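Local structure of flavin-dependent thymidylate synthase (Thermus thermophilus, 6J61) at residues F81-A86 / L181-A186. The protein probably catalyses, as a homotetramer with bound FAD, the reductive methylation of dUMP to dTMP, with methylenetetrahydrofolate as methyl donor and NADPH as reductant. Residues are numbered along the deposited sequence; the frame is centred on the assembly and turned at random.
Sequences FRHRTA and LKLRLA. With FAD (flavin-adenine dinucleotide), chain N; PO4 (phosphate ion), chain F; PO4 (phosphate ion), chain L.
His83 and Arg184 join the start of the ThyX motif, in the loop between helix 74-80 and strand 87-90, to helix 174-184, a worked example of one ring nitrogen taking two donors from a single guanidinium. The two side chains arrive from opposite directions. Arg184 presents its NE/NH2 edge, and both nitrogens donate to His83 NE2, NE at 3.0 Å and NH2 at 3.1 Å. The ring and guanidinium planes stand 68° apart, so the grip is uneven: NE lies in the imidazole plane, whereas NH2 approaches from 31° out of it. The arginine chain, bent at chi2 (-59°), brings its NE/NH2 edge to the ring. Leu183 sets its CD1 at the ring edge, 4.0 Å from His83 CE1, while FAD C5' lies over one face and Phe180 meets the imidazole edge-to-face.

Arg184 is the predicted activator of dUMP, and the paired bonds to His83 should restrain the rotation of its guanidinium; the remaining nitrogen, NH1, makes a weak bond to a phosphate ion. That ion also lies beside Arg82, whose guanidinium has FAD O2 over one face and whose NH2 forms a salt bridge with Glu90 of a second subunit. Gathered round anions, the two arginines line a pocket consistent with the predicted dUMP site. Beyond His83 the loop holds the FAD pyrophosphate: Arg84 lays its guanidinium flat over the adenine, its backbone N bonds O1A at 2.6 Å, and Thr85 OG1 donates to O2A at 2.7 Å.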
ATOM      1  N   PHE A  81       5.652 -11.652  -7.500  1.00 35.54           N
ATOM      2  CA  PHE A  81       5.742 -10.917  -6.243  1.00 36.99           C
ATOM      3  C   PHE A  81       6.051  -9.431  -6.385  1.00 37.05           C
ATOM      4  O   PHE A  81       5.998  -8.695  -5.403  1.00 35.41           O
ATOM      5  CB  PHE A  81       6.751 -11.590  -5.296  1.00 37.02           C
ATOM      6  CG  PHE A  81       6.363 -12.987  -4.880  1.00 37.19           C
ATOM      7  CD1 PHE A  81       5.162 -13.557  -5.307  1.00 39.05           C
ATOM      8  CD2 PHE A  81       7.214 -13.749  -4.084  1.00 37.26           C
ATOM      9  CE1 PHE A  81       4.817 -14.872  -4.948  1.00 38.38           C
ATOM     10  CE2 PHE A  81       6.876 -15.063  -3.721  1.00 37.50           C
ATOM     11  CZ  PHE A  81       5.677 -15.620  -4.155  1.00 36.36           C
ATOM     12  N   ARG A  82       6.363  -8.997  -7.604  1.00 38.75           N
ATOM     13  CA  ARG A  82       6.643  -7.585  -7.868  1.00 40.16           C
ATOM     14  C   ARG A  82       5.386  -6.772  -7.592  1.00 38.61           C
ATOM     15  O   ARG A  82       5.445  -5.554  -7.461  1.00 41.05           O
ATOM     16  CB  ARG A  82       7.061  -7.373  -9.328  1.00 43.07           C
ATOM     17  CG  ARG A  82       8.457  -7.866  -9.673  1.00 48.45           C
ATOM     18  CD  ARG A  82       9.526  -7.056  -8.955  1.00 53.71           C
ATOM     19  NE  ARG A  82      10.851  -7.674  -9.036  1.00 56.16           N
ATOM     20  CZ  ARG A  82      11.465  -7.981 -10.172  1.00 56.55           C
ATOM     21  NH1 ARG A  82      10.877  -7.728 -11.336  1.00 56.60           N
ATOM     22  NH2 ARG A  82      12.663  -8.550 -10.142  1.00 56.17           N
ATOM     23  N   HIS A  83       4.253  -7.466  -7.533  1.00 37.03           N
ATOM     24  CA  HIS A  83       2.953  -6.864  -7.271  1.00 35.67           C
ATOM     25  C   HIS A  83       2.771  -6.827  -5.763  1.00 36.35           C
ATOM     26  O   HIS A  83       2.502  -7.846  -5.115  1.00 36.56           O
ATOM     27  CB  HIS A  83       1.851  -7.689  -7.937  1.00 35.02           C
ATOM     28  CG  HIS A  83       1.973  -7.746  -9.428  1.00 36.27           C
ATOM     29  ND1 HIS A  83       1.274  -6.904 -10.266  1.00 35.16           N
ATOM     30  CD2 HIS A  83       2.754  -8.508 -10.231  1.00 35.74           C
ATOM     31  CE1 HIS A  83       1.620  -7.143 -11.518  1.00 35.07           C
ATOM     32  NE2 HIS A  83       2.517  -8.111 -11.525  1.00 37.14           N
ATOM     33  N   ARG A  84       2.913  -5.623  -5.225  1.00 36.27           N
ATOM     34  CA  ARG A  84       2.854  -5.366  -3.801  1.00 37.71           C
ATOM     35  C   ARG A  84       1.482  -5.278  -3.164  1.00 37.51           C
ATOM     36  O   ARG A  84       1.369  -5.387  -1.944  1.00 38.93           O
ATOM     37  CB  ARG A  84       3.624  -4.074  -3.512  1.00 39.80           C
ATOM     38  CG  ARG A  84       5.103  -4.143  -3.863  1.00 40.05           C
ATOM     39  CD  ARG A  84       5.699  -2.751  -4.029  1.00 42.57           C
ATOM     40  NE  ARG A  84       5.086  -2.044  -5.154  1.00 46.73           N
ATOM     41  CZ  ARG A  84       5.451  -0.840  -5.587  1.00 45.38           C
ATOM     42  NH1 ARG A  84       6.440  -0.190  -4.990  1.00 44.30           N
ATOM     43  NH2 ARG A  84       4.817  -0.283  -6.614  1.00 44.44           N
ATOM     44  N   THR A  85       0.445  -5.089  -3.971  1.00 36.11           N
ATOM     45  CA  THR A  85      -0.902  -4.938  -3.433  1.00 35.61           C
ATOM     46  C   THR A  85      -1.567  -6.239  -3.006  1.00 35.94           C
ATOM     47  O   THR A  85      -2.750  -6.259  -2.680  1.00 39.30           O
ATOM     48  CB  THR A  85      -1.828  -4.227  -4.446  1.00 36.60           C
ATOM     49  OG1 THR A  85      -1.844  -4.965  -5.676  1.00 37.98           O
ATOM     50  CG2 THR A  85      -1.352  -2.790  -4.707  1.00 30.60           C
ATOM     51  N   ALA A  86      -0.813  -7.325  -2.994  1.00 32.76           N
ATOM     52  CA  ALA A  86      -1.381  -8.596  -2.602  1.00 32.32           C
ATOM     53  C   ALA A  86      -0.806  -9.137  -1.287  1.00 32.38           C
ATOM     54  O   ALA A  86       0.186  -8.636  -0.767  1.00 31.68           O
ATOM     55  CB  ALA A  86      -1.173  -9.612  -3.721  1.00 31.39           C
ATOM     56  N   LEU A 181      -3.653  -9.003 -14.269  1.00 32.31           N
ATOM     57  CA  LEU A 181      -3.989  -9.670 -15.508  1.00 31.99           C
ATOM     58  C   LEU A 181      -3.643  -8.842 -16.733  1.00 33.33           C
ATOM     59  O   LEU A 181      -3.128  -9.375 -17.709  1.00 34.43           O
ATOM     60  CB  LEU A 181      -5.465 -10.020 -15.500  1.00 31.81           C
ATOM     61  CG  LEU A 181      -5.837 -11.083 -14.467  1.00 31.52           C
ATOM     62  CD1 LEU A 181      -7.357 -11.288 -14.453  1.00 34.13           C
ATOM     63  CD2 LEU A 181      -5.129 -12.373 -14.812  1.00 30.91           C
ATOM     64  N   LYS A 182      -3.926  -7.542 -16.677  1.00 34.23           N
ATOM     65  CA  LYS A 182      -3.629  -6.633 -17.776  1.00 33.70           C
ATOM     66  C   LYS A 182      -2.137  -6.642 -18.086  1.00 34.53           C
ATOM     67  O   LYS A 182      -1.741  -6.611 -19.248  1.00 35.21           O
ATOM     68  CB  LYS A 182      -4.080  -5.213 -17.422  1.00 35.02           C
ATOM     69  CG  LYS A 182      -3.730  -4.140 -18.448  1.00 35.22           C
ATOM     70  CD  LYS A 182      -4.325  -4.448 -19.819  1.00 42.05           C
ATOM     71  CE  LYS A 182      -3.849  -3.452 -20.895  1.00 44.61           C
ATOM     72  NZ  LYS A 182      -4.264  -3.839 -22.282  1.00 44.75           N
ATOM     73  N   LEU A 183      -1.309  -6.695 -17.046  1.00 34.78           N
ATOM     74  CA  LEU A 183       0.138  -6.713 -17.222  1.00 36.05           C
ATOM     75  C   LEU A 183       0.714  -8.081 -17.574  1.00 36.73           C
ATOM     76  O   LEU A 183       1.559  -8.191 -18.453  1.00 36.52           O
ATOM     77  CB  LEU A 183       0.831  -6.196 -15.964  1.00 36.96           C
ATOM     78  CG  LEU A 183       0.722  -4.688 -15.737  1.00 40.83           C
ATOM     79  CD1 LEU A 183       1.173  -4.344 -14.322  1.00 39.23           C
ATOM     80  CD2 LEU A 183       1.556  -3.957 -16.786  1.00 38.97           C
ATOM     81  N   ARG A 184       0.255  -9.125 -16.896  1.00 37.58           N
ATOM     82  CA  ARG A 184       0.778 -10.456 -17.146  1.00 37.13           C
ATOM     83  C   ARG A 184       0.135 -11.183 -18.313  1.00 37.43           C
ATOM     84  O   ARG A 184       0.609 -12.241 -18.741  1.00 38.03           O
ATOM     85  CB  ARG A 184       0.673 -11.281 -15.875  1.00 37.81           C
ATOM     86  CG  ARG A 184       1.380 -10.618 -14.723  1.00 38.12           C
ATOM     87  CD  ARG A 184       2.854 -10.392 -15.030  1.00 37.06           C
ATOM     88  NE  ARG A 184       3.475  -9.585 -13.991  1.00 37.04           N
ATOM     89  CZ  ARG A 184       4.759  -9.256 -13.958  1.00 37.99           C
ATOM     90  NH1 ARG A 184       5.574  -9.670 -14.911  1.00 36.66           N
ATOM     91  NH2 ARG A 184       5.223  -8.498 -12.974  1.00 38.28           N
ATOM     92  N   LEU A 185      -0.951 -10.626 -18.827  1.00 36.57           N
ATOM     93  CA  LEU A 185      -1.616 -11.215 -19.976  1.00 36.23           C
ATOM     94  C   LEU A 185      -1.009 -10.558 -21.227  1.00 37.24           C
ATOM     95  O   LEU A 185      -1.065 -11.103 -22.323  1.00 39.38           O
ATOM     96  CB  LEU A 185      -3.122 -10.960 -19.891  1.00 33.05           C
ATOM     97  CG  LEU A 185      -4.076 -12.159 -19.959  1.00 32.95           C
ATOM     98  CD1 LEU A 185      -3.390 -13.437 -19.515  1.00 27.23           C
ATOM     99  CD2 LEU A 185      -5.300 -11.875 -19.095  1.00 28.61           C
ATOM    100  N   ALA A 186      -0.407  -9.387 -21.047  1.00 38.37           N
ATOM    101  CA  ALA A 186       0.215  -8.673 -22.150  1.00 38.77           C
ATOM    102  C   ALA A 186       1.304  -9.537 -22.752  1.00 40.85           C
ATOM    103  O   ALA A 186       1.959 -10.303 -22.047  1.00 39.95           O
ATOM    104  CB  ALA A 186       0.811  -7.368 -21.660  1.00 36.92           C
TER
HETATM  105  PA  FAD N 301       1.452  -3.506  -7.742  1.00 68.91           P
HETATM  106  O1A FAD N 301       2.731  -3.888  -7.095  1.00 67.75           O
HETATM  107  O2A FAD N 301       0.308  -4.577  -7.340  1.00 67.78           O
HETATM  108  O5B FAD N 301       1.031  -2.050  -7.214  1.00 67.08           O
HETATM  109  C5B FAD N 301      -0.096  -1.576  -7.956  1.00 64.08           C
HETATM  110  C4B FAD N 301      -0.190  -0.075  -7.714  1.00 63.46           C
HETATM  111  O4B FAD N 301      -0.392   0.164  -6.303  1.00 64.98           O
HETATM  112  C3B FAD N 301       1.111   0.619  -8.084  1.00 62.68           C
HETATM  113  O3B FAD N 301       1.179   1.003  -9.457  1.00 61.09           O
HETATM  114  C2B FAD N 301       1.163   1.804  -7.131  1.00 62.93           C
HETATM  115  O2B FAD N 301       0.477   2.927  -7.702  1.00 64.13           O
HETATM  116  C1B FAD N 301       0.477   1.264  -5.848  1.00 64.38           C
HETATM  117  N9A FAD N 301       1.442   0.780  -4.813  1.00 65.76           N
HETATM  118  C8A FAD N 301       1.449  -0.463  -4.226  1.00 66.32           C
HETATM  119  N7A FAD N 301       2.418  -0.563  -3.358  1.00 66.46           N
HETATM  120  C5A FAD N 301       3.104   0.598  -3.314  1.00 66.28           C
HETATM  121  C6A FAD N 301       4.231   1.077  -2.580  1.00 66.30           C
HETATM  122  N6A FAD N 301       4.868   0.264  -1.662  1.00 66.07           N
HETATM  123  N1A FAD N 301       4.664   2.341  -2.796  1.00 65.60           N
HETATM  124  C2A FAD N 301       4.059   3.145  -3.684  1.00 66.21           C
HETATM  125  N3A FAD N 301       2.997   2.737  -4.398  1.00 65.71           N
HETATM  126  C4A FAD N 301       2.493   1.489  -4.249  1.00 66.07           C
HETATM  127  N1  FAD N 301      10.931  -4.384 -12.619  1.00 91.60           N
HETATM  128  C2  FAD N 301      12.241  -4.369 -12.322  1.00 90.70           C
HETATM  129  O2  FAD N 301      12.568  -4.421 -11.149  1.00 88.13           O
HETATM  130  N3  FAD N 301      13.214  -4.295 -13.262  1.00 92.28           N
HETATM  131  C4  FAD N 301      12.925  -4.230 -14.612  1.00 92.83           C
HETATM  132  O4  FAD N 301      13.816  -4.162 -15.446  1.00 93.48           O
HETATM  133  C4X FAD N 301      11.479  -4.239 -15.011  1.00 92.32           C
HETATM  134  N5  FAD N 301      11.073  -4.174 -16.279  1.00 92.73           N
HETATM  135  C5X FAD N 301       9.752  -4.180 -16.617  1.00 93.15           C
HETATM  136  C6  FAD N 301       9.366  -4.101 -18.001  1.00 93.54           C
HETATM  137  C7  FAD N 301       8.021  -4.103 -18.361  1.00 93.77           C
HETATM  138  C7M FAD N 301       7.662  -4.017 -19.833  1.00 93.87           C
HETATM  139  C8  FAD N 301       6.997  -4.188 -17.354  1.00 93.23           C
HETATM  140  C8M FAD N 301       5.530  -4.191 -17.728  1.00 92.64           C
HETATM  141  C9  FAD N 301       7.343  -4.267 -15.994  1.00 92.76           C
HETATM  142  C9A FAD N 301       8.721  -4.264 -15.589  1.00 92.52           C
HETATM  143  N10 FAD N 301       9.113  -4.339 -14.210  1.00 91.44           N
HETATM  144  C10 FAD N 301      10.477  -4.326 -13.894  1.00 91.90           C
HETATM  145  C1' FAD N 301       8.124  -4.432 -13.105  1.00 88.61           C
HETATM  146  C2' FAD N 301       7.455  -3.079 -12.748  1.00 86.15           C
HETATM  147  O2' FAD N 301       8.439  -2.084 -12.453  1.00 85.57           O
HETATM  148  C3' FAD N 301       6.511  -3.264 -11.534  1.00 84.57           C
HETATM  149  O3' FAD N 301       7.279  -3.593 -10.362  1.00 83.80           O
HETATM  150  C4' FAD N 301       5.458  -4.387 -11.802  1.00 82.81           C
HETATM  151  O4' FAD N 301       4.947  -4.295 -13.146  1.00 83.31           O
HETATM  152  C5' FAD N 301       4.294  -4.266 -10.819  1.00 79.85           C
HETATM  153  O5' FAD N 301       3.461  -3.192 -11.252  1.00 76.43           O
HETATM  154  P   FAD N 301       2.764  -2.504  -9.972  1.00 74.20           P
HETATM  155  O1P FAD N 301       3.789  -2.165  -8.942  1.00 74.06           O
HETATM  156  O2P FAD N 301       2.035  -1.175 -10.486  1.00 74.21           O
HETATM  157  O3P FAD N 301       1.623  -3.549  -9.380  1.00 72.34           O
HETATM  158  P   PO4 F 302       9.768  -8.534 -14.094  1.00 74.42           P
HETATM  159  O1  PO4 F 302       8.948  -9.026 -15.235  1.00 74.39           O
HETATM  160  O2  PO4 F 302      11.024  -7.933 -14.611  1.00 75.57           O
HETATM  161  O3  PO4 F 302      10.092  -9.667 -13.192  1.00 73.36           O
HETATM  162  O4  PO4 F 302       9.008  -7.510 -13.340  1.00 74.91           O
HETATM  163  P   PO4 L 303      12.999 -10.701 -13.981  1.00 52.77           P
HETATM  164  O1  PO4 L 303      12.389 -12.054 -14.058  1.00 53.61           O
HETATM  165  O2  PO4 L 303      14.478 -10.829 -13.966  1.00 52.11           O
HETATM  166  O3  PO4 L 303      12.549 -10.027 -12.739  1.00 54.98           O
HETATM  167  O4  PO4 L 303      12.576  -9.897 -15.157  1.00 52.25           O